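Local coordinates for hemerythrin HHE cation binding domain protein (Mycobacterium kansasii, PDB 6TYJ) that binds zinc or iron at a histidine- and carboxylate-rich centre inside a hemerythrin-like helical bundle and is otherwise of unconfirmed function, at residues H20-I23 / K24-R28; D85-S88 / V89-T93. One frame throughout, in Å; residues are numbered along the deposited sequence.

Contact 1: H20-I23 / K24-R28; sequences HVVI and KGLGR. With ZN (zinc ion), chain B.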
loop_
_atom_site.group_PDB
_atom_site.type_symbol
_atom_site.label_atom_id
_atom_site.label_comp_id
_atom_site.label_asym_id
_atom_site.label_seq_id
_atom_site.Cartn_x
_atom_site.Cartn_y
_atom_site.Cartn_z
ATOM N N HIS A 20 0.788 6.169 4.246
ATOM C CA HIS A 20 -0.229 6.594 3.277
ATOM C C HIS A 20 0.177 7.905 2.605
ATOM O O HIS A 20 -0.046 8.076 1.402
ATOM C CB HIS A 20 -1.605 6.765 3.938
ATOM C CG HIS A 20 -2.301 5.477 4.287
ATOM N ND1 HIS A 20 -3.303 5.418 5.235
ATOM C CD2 HIS A 20 -2.166 4.219 3.802
ATOM C CE1 HIS A 20 -3.722 4.168 5.356
ATOM N NE2 HIS A 20 -3.075 3.428 4.474
ATOM N N VAL A 21 0.769 8.836 3.373
ATOM C CA VAL A 21 1.247 10.102 2.811
ATOM C C VAL A 21 2.323 9.855 1.766
ATOM O O VAL A 21 2.335 10.492 0.697
ATOM C CB VAL A 21 1.768 11.026 3.928
ATOM C CG1 VAL A 21 2.550 12.179 3.333
ATOM C CG2 VAL A 21 0.615 11.518 4.790
ATOM N N VAL A 22 3.251 8.944 2.065
ATOM C CA VAL A 22 4.298 8.561 1.119
ATOM C C VAL A 22 3.683 8.035 -0.167
ATOM O O VAL A 22 4.078 8.425 -1.271
ATOM C CB VAL A 22 5.231 7.506 1.744
ATOM C CG1 VAL A 22 6.039 6.786 0.645
ATOM C CG2 VAL A 22 6.162 8.146 2.760
ATOM N N ILE A 23 2.734 7.114 -0.036
ATOM C CA ILE A 23 2.130 6.473 -1.200
ATOM C C ILE A 23 1.370 7.498 -2.031
ATOM O O ILE A 23 1.492 7.534 -3.266
ATOM C CB ILE A 23 1.229 5.315 -0.741
ATOM C CG1 ILE A 23 2.126 4.153 -0.282
ATOM C CG2 ILE A 23 0.261 4.903 -1.881
ATOM C CD1 ILE A 23 1.374 3.122 0.547
ATOM N N LYS A 24 0.588 8.351 -1.370
ATOM C CA LYS A 24 -0.125 9.405 -2.083
ATOM C C LYS A 24 0.855 10.340 -2.765
ATOM O O LYS A 24 0.612 10.795 -3.901
ATOM C CB LYS A 24 -1.030 10.164 -1.107
ATOM C CG LYS A 24 -1.847 11.272 -1.754
ATOM C CD LYS A 24 -2.666 12.047 -0.728
ATOM C CE LYS A 24 -3.344 13.245 -1.380
ATOM N NZ LYS A 24 -3.942 14.161 -0.368
ATOM N N GLY A 25 1.987 10.615 -2.112
ATOM C CA GLY A 25 2.973 11.504 -2.709
ATOM C C GLY A 25 3.582 10.919 -3.967
ATOM O O GLY A 25 3.760 11.629 -4.968
ATOM N N LEU A 26 3.905 9.620 -3.937
ATOM C CA LEU A 26 4.384 8.954 -5.140
ATOM C C LEU A 26 3.330 8.992 -6.234
ATOM O O LEU A 26 3.658 9.218 -7.397
ATOM C CB LEU A 26 4.778 7.510 -4.835
ATOM C CG LEU A 26 6.164 7.402 -4.200
ATOM C CD1 LEU A 26 6.330 5.995 -3.604
ATOM C CD2 LEU A 26 7.278 7.689 -5.183
ATOM N N GLY A 27 2.060 8.760 -5.878
ATOM C CA GLY A 27 0.989 8.827 -6.865
ATOM C C GLY A 27 0.884 10.192 -7.524
ATOM O O GLY A 27 0.628 10.287 -8.725
ATOM N N ARG A 28 1.070 11.265 -6.745
ATOM C CA ARG A 28 1.048 12.614 -7.309
ATOM C C ARG A 28 2.254 12.844 -8.226
ATOM O O ARG A 28 2.108 13.396 -9.330
ATOM C CB ARG A 28 0.994 13.633 -6.160
ATOM C CG ARG A 28 1.084 15.089 -6.568
ATOM C CD ARG A 28 0.984 16.020 -5.354
ATOM N NE ARG A 28 2.055 15.826 -4.372
ATOM C CZ ARG A 28 1.946 15.111 -3.248
ATOM N NH1 ARG A 28 0.805 14.497 -2.935
ATOM N NH2 ARG A 28 2.984 15.009 -2.422
HETATM ZN ZN ZN B . -3.148 1.339 4.296
HETATM O O HOH W 1 1.565 13.184 0.167
#

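Contact 2: D85-S88 / V89-T93; sequences DQLS and VLLRT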
loop_
_atom_site.group_PDB
_atom_site.type_symbol
_atom_site.label_atom_id
_atom_site.label_comp_id
_atom_site.label_asym_id
_atom_site.label_seq_id
_atom_site.Cartn_x
_atom_site.Cartn_y
_atom_site.Cartn_z
ATOM N N ASP A 85 -6.513 -6.118 -7.954
ATOM C CA ASP A 85 -7.224 -6.399 -9.197
ATOM C C ASP A 85 -7.108 -5.227 -10.158
ATOM O O ASP A 85 -6.975 -5.419 -11.376
ATOM C CB ASP A 85 -8.699 -6.701 -8.924
ATOM C CG ASP A 85 -8.946 -8.157 -8.591
ATOM O OD1 ASP A 85 -7.959 -8.914 -8.454
ATOM O OD2 ASP A 85 -10.132 -8.542 -8.471
ATOM N N GLN A 86 -7.188 -4.003 -9.637
ATOM C CA GLN A 86 -7.082 -2.849 -10.525
ATOM C C GLN A 86 -5.660 -2.692 -11.036
ATOM O O GLN A 86 -5.448 -2.252 -12.166
ATOM C CB GLN A 86 -7.531 -1.580 -9.806
ATOM C CG GLN A 86 -7.731 -0.374 -10.709
ATOM C CD GLN A 86 -8.913 -0.522 -11.665
ATOM O OE1 GLN A 86 -10.018 -0.916 -11.265
ATOM N NE2 GLN A 86 -8.686 -0.207 -12.932
ATOM N N LEU A 87 -4.669 -3.012 -10.200
ATOM C CA LEU A 87 -3.289 -2.959 -10.656
ATOM C C LEU A 87 -3.075 -3.915 -11.820
ATOM O O LEU A 87 -2.363 -3.588 -12.780
ATOM C CB LEU A 87 -2.336 -3.287 -9.496
ATOM C CG LEU A 87 -0.855 -3.350 -9.897
ATOM C CD1 LEU A 87 -0.353 -2.043 -10.485
ATOM C CD2 LEU A 87 -0.004 -3.773 -8.683
ATOM N N SER A 88 -3.700 -5.100 -11.765
ATOM C CA SER A 88 -3.593 -6.039 -12.883
ATOM C C SER A 88 -4.151 -5.444 -14.173
ATOM O O SER A 88 -3.582 -5.635 -15.256
ATOM C CB SER A 88 -4.310 -7.347 -12.543
ATOM O OG SER A 88 -3.652 -7.975 -11.461
ATOM N N VAL A 89 -5.276 -4.738 -14.084
ATOM C CA VAL A 89 -5.821 -4.091 -15.275
ATOM C C VAL A 89 -4.874 -3.009 -15.774
ATOM O O VAL A 89 -4.656 -2.871 -16.988
ATOM C CB VAL A 89 -7.222 -3.525 -14.989
ATOM C CG1 VAL A 89 -7.774 -2.826 -16.233
ATOM C CG2 VAL A 89 -8.156 -4.642 -14.548
ATOM N N LEU A 90 -4.310 -2.221 -14.853
ATOM C CA LEU A 90 -3.410 -1.132 -15.237
ATOM C C LEU A 90 -2.221 -1.663 -16.020
ATOM O O LEU A 90 -1.846 -1.109 -17.061
ATOM C CB LEU A 90 -2.926 -0.382 -13.987
ATOM C CG LEU A 90 -1.824 0.663 -14.210
ATOM C CD1 LEU A 90 -2.317 1.749 -15.190
ATOM C CD2 LEU A 90 -1.450 1.272 -12.890
ATOM N N LEU A 91 -1.613 -2.735 -15.533
ATOM C CA LEU A 91 -0.431 -3.285 -16.175
ATOM C C LEU A 91 -0.715 -3.877 -17.544
ATOM O O LEU A 91 0.231 -4.107 -18.301
ATOM C CB LEU A 91 0.201 -4.339 -15.268
ATOM C CG LEU A 91 0.658 -3.808 -13.909
ATOM C CD1 LEU A 91 1.139 -4.924 -13.025
ATOM C CD2 LEU A 91 1.751 -2.750 -14.107
ATOM N N ARG A 92 -1.976 -4.096 -17.909
ATOM C CA ARG A 92 -2.234 -4.548 -19.275
ATOM C C ARG A 92 -2.295 -3.409 -20.294
ATOM O O ARG A 92 -2.436 -3.684 -21.495
ATOM C CB ARG A 92 -3.519 -5.372 -19.313
ATOM C CG ARG A 92 -3.361 -6.710 -18.598
ATOM C CD ARG A 92 -4.495 -7.663 -18.940
ATOM N NE ARG A 92 -5.721 -7.329 -18.221
ATOM C CZ ARG A 92 -6.024 -7.799 -17.012
ATOM N NH1 ARG A 92 -7.158 -7.441 -16.429
ATOM N NH2 ARG A 92 -5.188 -8.620 -16.383
ATOM N N THR A 93 -2.201 -2.155 -19.857
ATOM C CA THR A 93 -2.043 -1.011 -20.756
ATOM C C THR A 93 -0.722 -0.301 -20.456
ATOM O O THR A 93 -0.642 0.496 -19.508
ATOM C CB THR A 93 -3.224 -0.041 -20.629
ATOM O OG1 THR A 93 -4.453 -0.740 -20.892
ATOM C CG2 THR A 93 -3.100 1.120 -21.642
#

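Contact 1: H20-I23 / K24-R28
K24 N donates to H20 O at 2.9 Å, the first of four successive i to i+4 backbone bonds that run through this part of helix 12-32. G25 N to V21 O, L26 N to V22 O and G27 N to I23 O follow. The bond from G25 N to V21 O is the shortest of the four at 2.8 Å and the most bent, with an N-H...O angle of 147°. V21 O takes a second donor, a water 2.8 Å away; R28 NH1 reaches the same water over a weak 3.5 Å, while one face of the R28 guanidinium lies over G25 O.

Side-chain packing is sparse. L26 CB and CG lie against V22 O, and the one apolar pair is V22 CG1 with L26 CD1, 4.3 Å apart. The side chain of I23 turns to the interior, against L47 and H54 of helix 38-65 and L111 of helix 100-121.

Metal binding belongs to H20, whose NE2 bonds zinc at 2.1 Å. Its CG stands anti to the carbonyl carbon (chi1 -74°), and the ring leads away from 24-28 toward the metal that H54, E58, H114 and E118 also bind. H20 ND1 is hydrogen-bonded to E119 OE2, so both ring nitrogens are engaged. The zinc bond and this second-shell carboxylate together would fix the ring's rotation, and the carboxylate probably makes NE2 a stronger donor to the metal.

Contact 2: D85-S88 / V89-T93
L87 and L91 meet one turn apart on the last turns of helix 70-91, one of the long helices of the hemerythrin-type four-helix bundle. L87 CG stands anti to the backbone N (chi1 176°), which puts the branched end on the flank where L91 lies. From there L87 CG is 4.0 Å from L91 CD1, and L87 CD1 reaches L91 CG at the same distance, the two side chains crossing at a slant. L87 CD1 also approaches L90 CD2 at 4.2 Å, so one methyl serves both the i+3 and the i+4 neighbour.

L91 can be followed outward from the backbone. Its CB lies 3.7 Å from L87 O; CG comes closer to that oxygen, at 3.2 Å, and CD1 turns back over L87 CG and CD1. The leucines face F44 of helix 38-65, while L91 also touches R163 and V167 of helix 163-168. On another flank, V89 CB packs on Q86 O and V89 CG2 on D85 O, and the bent chain of Q86 brings NE2 near V89 CB.

The backbone bonds are uneven: V89 N to D85 O is long, L90 N to Q86 O and L91 N to L87 O are regular, and at the end R92 N to S88 O is only weak, with an N-H...O angle of 128°. R92 N also has a shorter bond to V89 O, and T93 N bonds L90 O, an i to i+3 pattern. The R92 chain folds back at chi3 (-77°), laying one guanidinium face over S88 O, which sits 3.5 Å above its plane and displaced toward the rim.

Contact 1 comes first along the chain, in the middle of helix 12-32, and contact 2 follows at the C-terminal end of helix 70-91. Their centres are about 19 Å apart and their nearest atoms about 10 Å, so they do not touch. Helices 38-65 and 100-121 receive side chains from both and thus connect them indirectly: H54 and H114 bind the same zinc as H20, whereas F44 meets L87, L90 and L91, and F107 meets L87. Contact 1 includes a metal ligand of the helical bundle, while contact 2 packs the end of another helix, with the side chain of D85 about 11 Å from a bound zinc.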